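Local coordinates for AbiEi antitoxin C-terminal domain-containing protein (Mycobacterium tuberculosis, PDB 1ZEL) that is of unknown function but probably binds DNA through a winged-helix module and carries a domain related to the C-terminal domain of AbiEi-type antitoxins, at residues V145-N150 against I190-A195; F102-A107 against L178-P183; R226-W231 against A252-E257. One frame throughout, in Å; residues are numbered along the deposited sequence.

Contact 1. Residues V145-N150 against I190-A195; sequences VRIPWN and IATRPA. With FMT (formic acid), chain E.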
loop_
_atom_site.group_PDB
_atom_site.type_symbol
_atom_site.label_atom_id
_atom_site.label_comp_id
_atom_site.label_asym_id
_atom_site.label_seq_id
_atom_site.Cartn_x
_atom_site.Cartn_y
_atom_site.Cartn_z
ATOM N N VAL A 145 6.178 4.268 5.168
ATOM C CA VAL A 145 7.179 3.539 5.918
ATOM C C VAL A 145 8.479 3.747 5.164
ATOM O O VAL A 145 8.502 3.764 3.932
ATOM C CB VAL A 145 6.796 2.039 6.140
ATOM C CG1 VAL A 145 6.885 1.239 4.857
ATOM C CG2 VAL A 145 7.696 1.422 7.224
ATOM N N ARG A 146 9.548 3.991 5.903
ATOM C CA ARG A 146 10.765 4.502 5.295
ATOM C C ARG A 146 12.000 3.666 5.630
ATOM O O ARG A 146 12.962 4.169 6.216
ATOM C CB ARG A 146 10.990 5.950 5.736
ATOM C CG ARG A 146 10.030 6.940 5.117
ATOM C CD ARG A 146 10.652 7.656 3.944
ATOM N NE ARG A 146 9.896 8.863 3.612
ATOM C CZ ARG A 146 9.942 9.448 2.424
ATOM N NH1 ARG A 146 10.723 8.933 1.488
ATOM N NH2 ARG A 146 9.203 10.526 2.170
ATOM N N ILE A 147 11.976 2.406 5.236
ATOM C CA ILE A 147 13.118 1.512 5.402
ATOM C C ILE A 147 14.040 1.754 4.215
ATOM O O ILE A 147 13.571 1.754 3.076
ATOM C CB ILE A 147 12.604 0.066 5.467
ATOM C CG1 ILE A 147 11.694 -0.074 6.692
ATOM C CG2 ILE A 147 13.753 -0.967 5.483
ATOM C CD1 ILE A 147 10.993 -1.375 6.772
ATOM N N PRO A 148 15.348 2.004 4.468
ATOM C CA PRO A 148 16.226 2.439 3.382
ATOM C C PRO A 148 16.691 1.341 2.437
ATOM O O PRO A 148 17.889 1.243 2.137
ATOM C CB PRO A 148 17.421 3.058 4.130
ATOM C CG PRO A 148 17.490 2.283 5.380
ATOM C CD PRO A 148 16.074 1.952 5.760
ATOM N N TRP A 149 15.753 0.523 1.956
ATOM C CA TRP A 149 16.040 -0.353 0.835
ATOM C C TRP A 149 16.530 0.422 -0.411
ATOM O O TRP A 149 16.104 1.568 -0.672
ATOM C CB TRP A 149 14.793 -1.146 0.456
ATOM C CG TRP A 149 14.421 -2.190 1.465
ATOM C CD1 TRP A 149 15.261 -3.095 2.038
ATOM C CD2 TRP A 149 13.116 -2.456 1.992
ATOM N NE1 TRP A 149 14.562 -3.920 2.892
ATOM C CE2 TRP A 149 13.240 -3.550 2.880
ATOM C CE3 TRP A 149 11.847 -1.891 1.787
ATOM C CZ2 TRP A 149 12.147 -4.076 3.582
ATOM C CZ3 TRP A 149 10.764 -2.419 2.478
ATOM C CH2 TRP A 149 10.922 -3.496 3.370
ATOM N N ASN A 150 17.419 -0.247 -1.160
ATOM C CA ASN A 150 17.851 0.163 -2.507
ATOM C C ASN A 150 16.661 0.261 -3.486
ATOM O O ASN A 150 16.110 -0.757 -3.960
ATOM C CB ASN A 150 18.935 -0.801 -3.033
ATOM C CG ASN A 150 19.406 -0.448 -4.438
ATOM O OD1 ASN A 150 19.056 0.603 -4.972
ATOM N ND2 ASN A 150 20.206 -1.325 -5.037
ATOM N N ILE A 190 7.452 -5.451 8.659
ATOM C CA ILE A 190 6.749 -5.524 9.931
ATOM C C ILE A 190 7.672 -6.041 11.071
ATOM O O ILE A 190 7.433 -5.751 12.243
ATOM C CB ILE A 190 5.467 -6.358 9.765
ATOM C CG1 ILE A 190 5.807 -7.815 9.482
ATOM C CG2 ILE A 190 4.657 -5.832 8.556
ATOM C CD1 ILE A 190 4.557 -8.721 9.430
ATOM N N ALA A 191 8.713 -6.799 10.728
ATOM C CA ALA A 191 9.741 -7.177 11.723
ATOM C C ALA A 191 10.613 -5.963 12.081
ATOM O O ALA A 191 10.947 -5.737 13.257
ATOM C CB ALA A 191 10.623 -8.317 11.177
ATOM N N THR A 192 10.979 -5.180 11.075
ATOM C CA THR A 192 11.848 -4.019 11.299
ATOM C C THR A 192 11.144 -2.955 12.120
ATOM O O THR A 192 11.740 -2.398 13.079
ATOM C CB THR A 192 12.359 -3.424 9.959
ATOM O OG1 THR A 192 13.122 -4.412 9.272
ATOM C CG2 THR A 192 13.228 -2.179 10.181
ATOM N N ARG A 193 9.889 -2.679 11.756
ATOM C CA ARG A 193 9.116 -1.625 12.413
ATOM C C ARG A 193 7.694 -2.122 12.661
ATOM O O ARG A 193 6.806 -1.795 11.904
ATOM C CB ARG A 193 9.089 -0.364 11.535
ATOM C CG ARG A 193 10.422 0.422 11.574
ATOM C CD ARG A 193 10.441 1.560 10.601
ATOM N NE ARG A 193 11.805 1.852 10.176
ATOM C CZ ARG A 193 12.164 2.934 9.492
ATOM N NH1 ARG A 193 11.260 3.851 9.170
ATOM N NH2 ARG A 193 13.432 3.097 9.138
ATOM N N PRO A 194 7.495 -2.942 13.703
ATOM C CA PRO A 194 6.158 -3.479 13.952
ATOM C C PRO A 194 5.083 -2.407 14.085
ATOM O O PRO A 194 3.937 -2.677 13.782
ATOM C CB PRO A 194 6.325 -4.262 15.254
ATOM C CG PRO A 194 7.799 -4.606 15.297
ATOM C CD PRO A 194 8.499 -3.476 14.647
ATOM N N ALA A 195 5.453 -1.192 14.501
ATOM C CA ALA A 195 4.471 -0.119 14.748
ATOM C C ALA A 195 3.955 0.469 13.428
ATOM O O ALA A 195 2.897 1.132 13.405
ATOM C CB ALA A 195 5.081 1.005 15.647
HETATM C C FMT E . 6.981 10.781 4.812
HETATM O O1 FMT E . 7.146 11.750 4.058
HETATM O O2 FMT E . 7.885 10.025 5.202
#
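I147 and T192 meet tip to tip: the terminal CD1 of the isoleucine stops 4.0 Å from T192 CB, at the last turn of helix 183-192. The chain of I147 puts CG1 anti to its own carbonyl carbon (chi1 -62°), and this CG1 lies 4.0 Å from R193 NE, over one face of the R193 guanidinium and offset toward its rim. The other branch, CG2, sits 3.7 Å above the plane of the W149 ring, over its centre, so both branches have a flat group beside them, W149 from the same segment and R193 from across. This is the packed side; A185, V188 and Q189 of helix 183-192 and R226 close in around I147 and W149, while T192 OG1 is turned back to a hydrogen bond with V188 O.

The R193 end is looser and more open to solvent. R193, the first residue to leave the helix, runs extended from CG to NE past I147 in the opposite direction, and its NH2 comes to 3.1 Å from R146 O. V145 CG2 is 4.4 Å from R193 CD. R146 is bent at chi2 (-99°), which sets CD, and its end leads away from the helix; NE bonds O2 at 2.8 Å and NH2 bonds O1 at 3.0 Å of a formic acid, probably from the crystallisation liquor, and NH1 turns to K132 O. P148 centres an inverse gamma turn, and the loop leaving edge strand 142-145 packs on the C-terminal end of helix 183-192, within the AbiEi antitoxin C-terminal domain.

Contact 2. Residues F102-A107 against L178-P183; sequences FMLAGA and LPALGP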
loop_
_atom_site.group_PDB
_atom_site.type_symbol
_atom_site.label_atom_id
_atom_site.label_comp_id
_atom_site.label_asym_id
_atom_site.label_seq_id
_atom_site.Cartn_x
_atom_site.Cartn_y
_atom_site.Cartn_z
ATOM N N PHE A 102 6.578 4.844 -5.321
ATOM C CA PHE A 102 6.035 4.244 -4.108
ATOM C C PHE A 102 5.683 2.811 -4.400
ATOM O O PHE A 102 5.510 2.417 -5.569
ATOM C CB PHE A 102 4.761 4.979 -3.595
ATOM C CG PHE A 102 3.614 4.992 -4.596
ATOM C CD1 PHE A 102 2.750 3.902 -4.700
ATOM C CD2 PHE A 102 3.394 6.096 -5.418
ATOM C CE1 PHE A 102 1.720 3.889 -5.639
ATOM C CE2 PHE A 102 2.327 6.103 -6.349
ATOM C CZ PHE A 102 1.507 4.985 -6.451
ATOM N N MET A 103 5.551 2.037 -3.330
ATOM C CA MET A 103 4.939 0.734 -3.406
ATOM C C MET A 103 3.925 0.600 -2.280
ATOM O O MET A 103 4.189 1.048 -1.171
ATOM C CB MET A 103 6.013 -0.356 -3.287
ATOM C CG MET A 103 7.084 -0.241 -4.346
ATOM S SD MET A 103 8.382 -1.497 -4.303
ATOM C CE MET A 103 7.520 -2.908 -4.949
ATOM N N LEU A 104 2.767 -0.012 -2.560
ATOM C CA LEU A 104 1.838 -0.381 -1.509
ATOM C C LEU A 104 2.582 -1.238 -0.490
ATOM O O LEU A 104 3.376 -2.113 -0.869
ATOM C CB LEU A 104 0.638 -1.139 -2.086
ATOM C CG LEU A 104 -0.335 -0.334 -2.944
ATOM C CD1 LEU A 104 -1.420 -1.227 -3.556
ATOM C CD2 LEU A 104 -0.944 0.816 -2.152
ATOM N N ALA A 105 2.371 -0.961 0.796
ATOM C CA ALA A 105 3.107 -1.663 1.855
ATOM C C ALA A 105 2.173 -2.160 2.939
ATOM O O ALA A 105 0.944 -2.105 2.789
ATOM C CB ALA A 105 4.209 -0.766 2.451
ATOM N N GLY A 106 2.757 -2.653 4.027
ATOM C CA GLY A 106 2.009 -2.976 5.243
ATOM C C GLY A 106 0.705 -3.679 4.965
ATOM O O GLY A 106 0.690 -4.638 4.199
ATOM N N ALA A 107 -0.387 -3.159 5.539
ATOM C CA ALA A 107 -1.712 -3.771 5.426
ATOM C C ALA A 107 -2.253 -3.897 3.995
ATOM O O ALA A 107 -2.967 -4.860 3.690
ATOM C CB ALA A 107 -2.719 -3.022 6.301
ATOM N N LEU A 178 -1.174 -1.267 -9.064
ATOM C CA LEU A 178 -0.104 -0.470 -8.468
ATOM C C LEU A 178 1.017 -1.391 -8.037
ATOM O O LEU A 178 0.759 -2.563 -7.802
ATOM C CB LEU A 178 -0.629 0.296 -7.253
ATOM C CG LEU A 178 -1.677 1.360 -7.556
ATOM C CD1 LEU A 178 -2.207 1.827 -6.230
ATOM C CD2 LEU A 178 -1.092 2.527 -8.357
ATOM N N PRO A 179 2.243 -0.860 -7.919
ATOM C CA PRO A 179 3.399 -1.592 -7.380
ATOM C C PRO A 179 3.136 -1.875 -5.906
ATOM O O PRO A 179 2.548 -1.031 -5.221
ATOM C CB PRO A 179 4.549 -0.593 -7.502
ATOM C CG PRO A 179 4.078 0.477 -8.383
ATOM C CD PRO A 179 2.593 0.526 -8.283
ATOM N N ALA A 180 3.499 -3.077 -5.444
ATOM C CA ALA A 180 3.245 -3.482 -4.068
ATOM C C ALA A 180 4.359 -4.410 -3.597
ATOM O O ALA A 180 4.952 -5.172 -4.394
ATOM C CB ALA A 180 1.871 -4.173 -3.948
ATOM N N LEU A 181 4.639 -4.340 -2.298
ATOM C CA LEU A 181 5.648 -5.173 -1.677
ATOM C C LEU A 181 5.211 -6.627 -1.768
ATOM O O LEU A 181 4.012 -6.928 -1.657
ATOM C CB LEU A 181 5.795 -4.827 -0.188
ATOM C CG LEU A 181 6.375 -3.453 0.168
ATOM C CD1 LEU A 181 6.660 -3.397 1.676
ATOM C CD2 LEU A 181 7.605 -3.103 -0.671
ATOM N N GLY A 182 6.177 -7.506 -1.975
ATOM C CA GLY A 182 5.917 -8.924 -1.899
ATOM C C GLY A 182 5.974 -9.401 -0.453
ATOM O O GLY A 182 6.166 -8.601 0.466
ATOM N N PRO A 183 5.798 -10.716 -0.239
ATOM C CA PRO A 183 5.738 -11.232 1.125
ATOM C C PRO A 183 7.048 -11.039 1.876
ATOM O O PRO A 183 7.019 -10.754 3.061
ATOM C CB PRO A 183 5.446 -12.723 0.943
ATOM C CG PRO A 183 5.795 -13.043 -0.457
ATOM C CD PRO A 183 5.583 -11.766 -1.246
#
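The F102 ring presents its edge to L178, whose CD2 lies near the ring plane, 4.1 Å from CZ. F102 CG stands between the backbone N and the carbonyl carbon (chi1 60°), and the ring also meets W93, L90 and L94 of helix 88-96. Between the two segments runs a single bridge of parallel type, L104 with A180, on the outermost strand 103-104 of a three-stranded mixed sheet; on its other side that strand pairs with strand 124-127, through M103 with W127 and A105 with P125. Segment 178-183 thus lines the sheet's edge for one residue pair before G182 takes the N-cap position of helix 183-192.

Two backbone bonds make the bridge. L104 N donates to P179 O at 2.9 Å, with the donor tilted 26° from the carbonyl plane, and L181 N donates to L104 O, nearly along the C=O axis. Each acceptor has this one hydrogen bond and a weaker CA-H...O contact, from M103 CA to P179 O and from A180 CA to L104 O, both at 3.5 Å.

Side chains of alternate residues line the two sides of the bridge. On one, L104 CB touches A180 CB at 3.8 Å, while its CD1 reaches L178 CB and CD1, the two leucines crossing at about a right angle. On the other, the M103 chain stays straight through chi2 and then bends at chi3 (75°), which turns CE to 3.5 Å from A180 O. M103 CG lies against P179 CB, and SD against L181 CD2, again with the side chains at about a right angle. The second branch of L181 is used as well, its CD1 standing 3.7 Å from A105 CB.

Contact 3. Residues R226-W231 against A252-E257; sequences RPTSAW and AKRHTE. With FMT (formic acid), chain H; FMT (formic acid), chain G.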
loop_
_atom_site.group_PDB
_atom_site.type_symbol
_atom_site.label_atom_id
_atom_site.label_comp_id
_atom_site.label_asym_id
_atom_site.label_seq_id
_atom_site.Cartn_x
_atom_site.Cartn_y
_atom_site.Cartn_z
ATOM N N ARG A 226 19.528 -3.835 8.077
ATOM C CA ARG A 226 18.557 -3.574 9.132
ATOM C C ARG A 226 19.234 -3.821 10.497
ATOM O O ARG A 226 20.242 -4.539 10.581
ATOM C CB ARG A 226 17.302 -4.481 9.013
ATOM C CG ARG A 226 16.610 -4.617 7.654
ATOM C CD ARG A 226 15.855 -3.372 7.191
ATOM N NE ARG A 226 16.814 -2.315 6.840
ATOM C CZ ARG A 226 17.601 -2.316 5.768
ATOM N NH1 ARG A 226 17.558 -3.313 4.876
ATOM N NH2 ARG A 226 18.444 -1.305 5.580
ATOM N N PRO A 227 18.686 -3.231 11.572
ATOM C CA PRO A 227 19.257 -3.532 12.890
ATOM C C PRO A 227 19.099 -5.009 13.246
ATOM O O PRO A 227 18.274 -5.715 12.649
ATOM C CB PRO A 227 18.422 -2.676 13.836
ATOM C CG PRO A 227 17.800 -1.596 12.956
ATOM C CD PRO A 227 17.561 -2.279 11.653
ATOM N N THR A 228 19.891 -5.483 14.198
ATOM C CA THR A 228 19.842 -6.898 14.592
ATOM C C THR A 228 18.465 -7.292 15.070
ATOM O O THR A 228 18.003 -8.410 14.833
ATOM C CB THR A 228 20.899 -7.180 15.663
ATOM O OG1 THR A 228 22.173 -6.771 15.147
ATOM C CG2 THR A 228 20.936 -8.667 16.034
ATOM N N SER A 229 17.789 -6.359 15.743
ATOM C CA SER A 229 16.422 -6.591 16.205
ATOM C C SER A 229 15.463 -7.015 15.098
ATOM O O SER A 229 14.574 -7.831 15.336
ATOM C CB SER A 229 15.881 -5.360 16.942
ATOM O OG SER A 229 15.937 -4.223 16.119
ATOM N N ALA A 230 15.636 -6.457 13.898
ATOM C CA ALA A 230 14.807 -6.834 12.738
ATOM C C ALA A 230 15.012 -8.288 12.368
ATOM O O ALA A 230 14.049 -8.997 12.090
ATOM C CB ALA A 230 15.104 -5.928 11.536
ATOM N N TRP A 231 16.280 -8.726 12.395
ATOM C CA TRP A 231 16.642 -10.101 12.123
ATOM C C TRP A 231 16.019 -11.028 13.152
ATOM O O TRP A 231 15.443 -12.066 12.802
ATOM C CB TRP A 231 18.168 -10.255 12.165
ATOM C CG TRP A 231 18.873 -9.677 10.990
ATOM C CD1 TRP A 231 19.178 -8.365 10.778
ATOM C CD2 TRP A 231 19.402 -10.411 9.870
ATOM N NE1 TRP A 231 19.872 -8.232 9.584
ATOM C CE2 TRP A 231 20.019 -9.472 9.011
ATOM C CE3 TRP A 231 19.417 -11.774 9.521
ATOM C CZ2 TRP A 231 20.647 -9.854 7.808
ATOM C CZ3 TRP A 231 20.027 -12.158 8.323
ATOM C CH2 TRP A 231 20.621 -11.194 7.472
ATOM N N ALA A 252 21.039 -16.909 12.065
ATOM C CA ALA A 252 22.473 -17.163 12.007
ATOM C C ALA A 252 23.215 -16.389 10.914
ATOM O O ALA A 252 24.446 -16.335 10.920
ATOM C CB ALA A 252 22.734 -18.657 11.892
ATOM N N LYS A 253 22.487 -15.762 9.990
ATOM C CA LYS A 253 23.121 -15.048 8.869
ATOM C C LYS A 253 23.224 -13.529 9.088
ATOM O O LYS A 253 23.665 -12.789 8.197
ATOM C CB LYS A 253 22.414 -15.377 7.552
ATOM C CG LYS A 253 22.721 -16.801 7.048
ATOM C CD LYS A 253 21.825 -17.187 5.881
ATOM C CE LYS A 253 22.192 -18.538 5.261
ATOM N NZ LYS A 253 21.517 -19.695 5.960
ATOM N N ARG A 254 22.845 -13.087 10.290
ATOM C CA ARG A 254 22.879 -11.668 10.675
ATOM C C ARG A 254 24.318 -11.177 10.639
ATOM O O ARG A 254 25.261 -11.986 10.720
ATOM C CB ARG A 254 22.300 -11.486 12.084
ATOM C CG ARG A 254 23.093 -12.224 13.170
ATOM C CD ARG A 254 22.541 -12.002 14.570
ATOM N NE ARG A 254 23.394 -12.584 15.601
ATOM C CZ ARG A 254 23.493 -13.881 15.859
ATOM N NH1 ARG A 254 22.814 -14.761 15.150
ATOM N NH2 ARG A 254 24.294 -14.304 16.828
ATOM N N HIS A 255 24.496 -9.863 10.521
ATOM C CA HIS A 255 25.843 -9.321 10.416
ATOM C C HIS A 255 26.506 -9.145 11.764
ATOM O O HIS A 255 27.715 -9.243 11.848
ATOM C CB HIS A 255 25.895 -8.016 9.614
ATOM C CG HIS A 255 25.253 -8.111 8.262
ATOM N ND1 HIS A 255 24.730 -7.017 7.608
ATOM C CD2 HIS A 255 25.026 -9.173 7.453
ATOM C CE1 HIS A 255 24.224 -7.399 6.450
ATOM N NE2 HIS A 255 24.381 -8.704 6.336
ATOM N N THR A 256 25.727 -8.905 12.820
ATOM C CA THR A 256 26.313 -8.613 14.135
ATOM C C THR A 256 26.138 -9.782 15.104
ATOM O O THR A 256 25.023 -10.218 15.351
ATOM C CB THR A 256 25.736 -7.300 14.737
ATOM O OG1 THR A 256 25.798 -6.267 13.751
ATOM C CG2 THR A 256 26.509 -6.863 15.989
ATOM N N GLU A 257 27.248 -10.263 15.658
ATOM C CA GLU A 257 27.245 -11.455 16.523
ATOM C C GLU A 257 26.462 -11.269 17.817
ATOM O O GLU A 257 25.604 -12.095 18.141
ATOM C CB GLU A 257 28.681 -11.899 16.847
ATOM C CG GLU A 257 28.761 -13.212 17.611
HETATM C C FMT H . 22.501 -7.445 11.980
HETATM O O1 FMT H . 22.830 -8.144 12.947
HETATM O O2 FMT H . 22.792 -7.721 10.814
HETATM C C FMT G . 17.654 -0.118 8.606
HETATM O O1 FMT G . 16.456 -0.057 8.856
HETATM O O2 FMT G . 18.287 0.806 8.101
#
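One face of the W231 ring carries the R254 backbone: CA sits 3.6 Å from the centroid of the six-membered ring and 9° off its normal, a CH-pi contact, with R254 N over the same ring. In the plane at the edge lie R226 O and P227 O. The H255 ring, its plane at 58° to the tryptophan, takes W231 CZ2 over one face, and K253 O approaches CH2 obliquely at 3.5 Å.

The loop following helix 244-251 thus folds over the first turn of helix 228-240, whose N-cap is P227; L250, L251 and, from helix 216-223, E220 and L223 also pack on the indole. A formic acid, probably from the crystallisation liquor, bridges the two segments. T228 OG1 donates to formic acid O1 at 2.7 Å. The same O1 accepts from T256 N at 3.0 Å. Its other oxygen, O2, accepts from H255 N at 2.8 Å.

R254 CG stands between the backbone N and the carbonyl carbon (chi1 62°), and the chain then runs extended to NE, touching T228 CG2 with its CD. Its guanidinium turns back onto its own loop, NH2 bonding E257 O at 2.9 Å in the carbonyl plane.

Overall arrangement
Contact 2 is buried, its centre about 5 Å from the centre of the chain; contact 1 is partly buried and contact 3 lies at the surface, its centre about 26 Å from that of the chain. Contact 2 lies just before the start of helix 183-192 and contact 1 at its C-terminal end, and they use the two outermost strands of the same three-stranded sheet; they touch through V145 and A105 and through W149 and L181. Contact 3 meets contact 1 where A230 and R226 pack on T192, but does not touch contact 2. Chemistry follows place: backbone hydrogen bonds and aliphatic packing in the core, an isoleucine between indole and guanidinium in contact 1, and aromatic faces with bound formic acid at the surface.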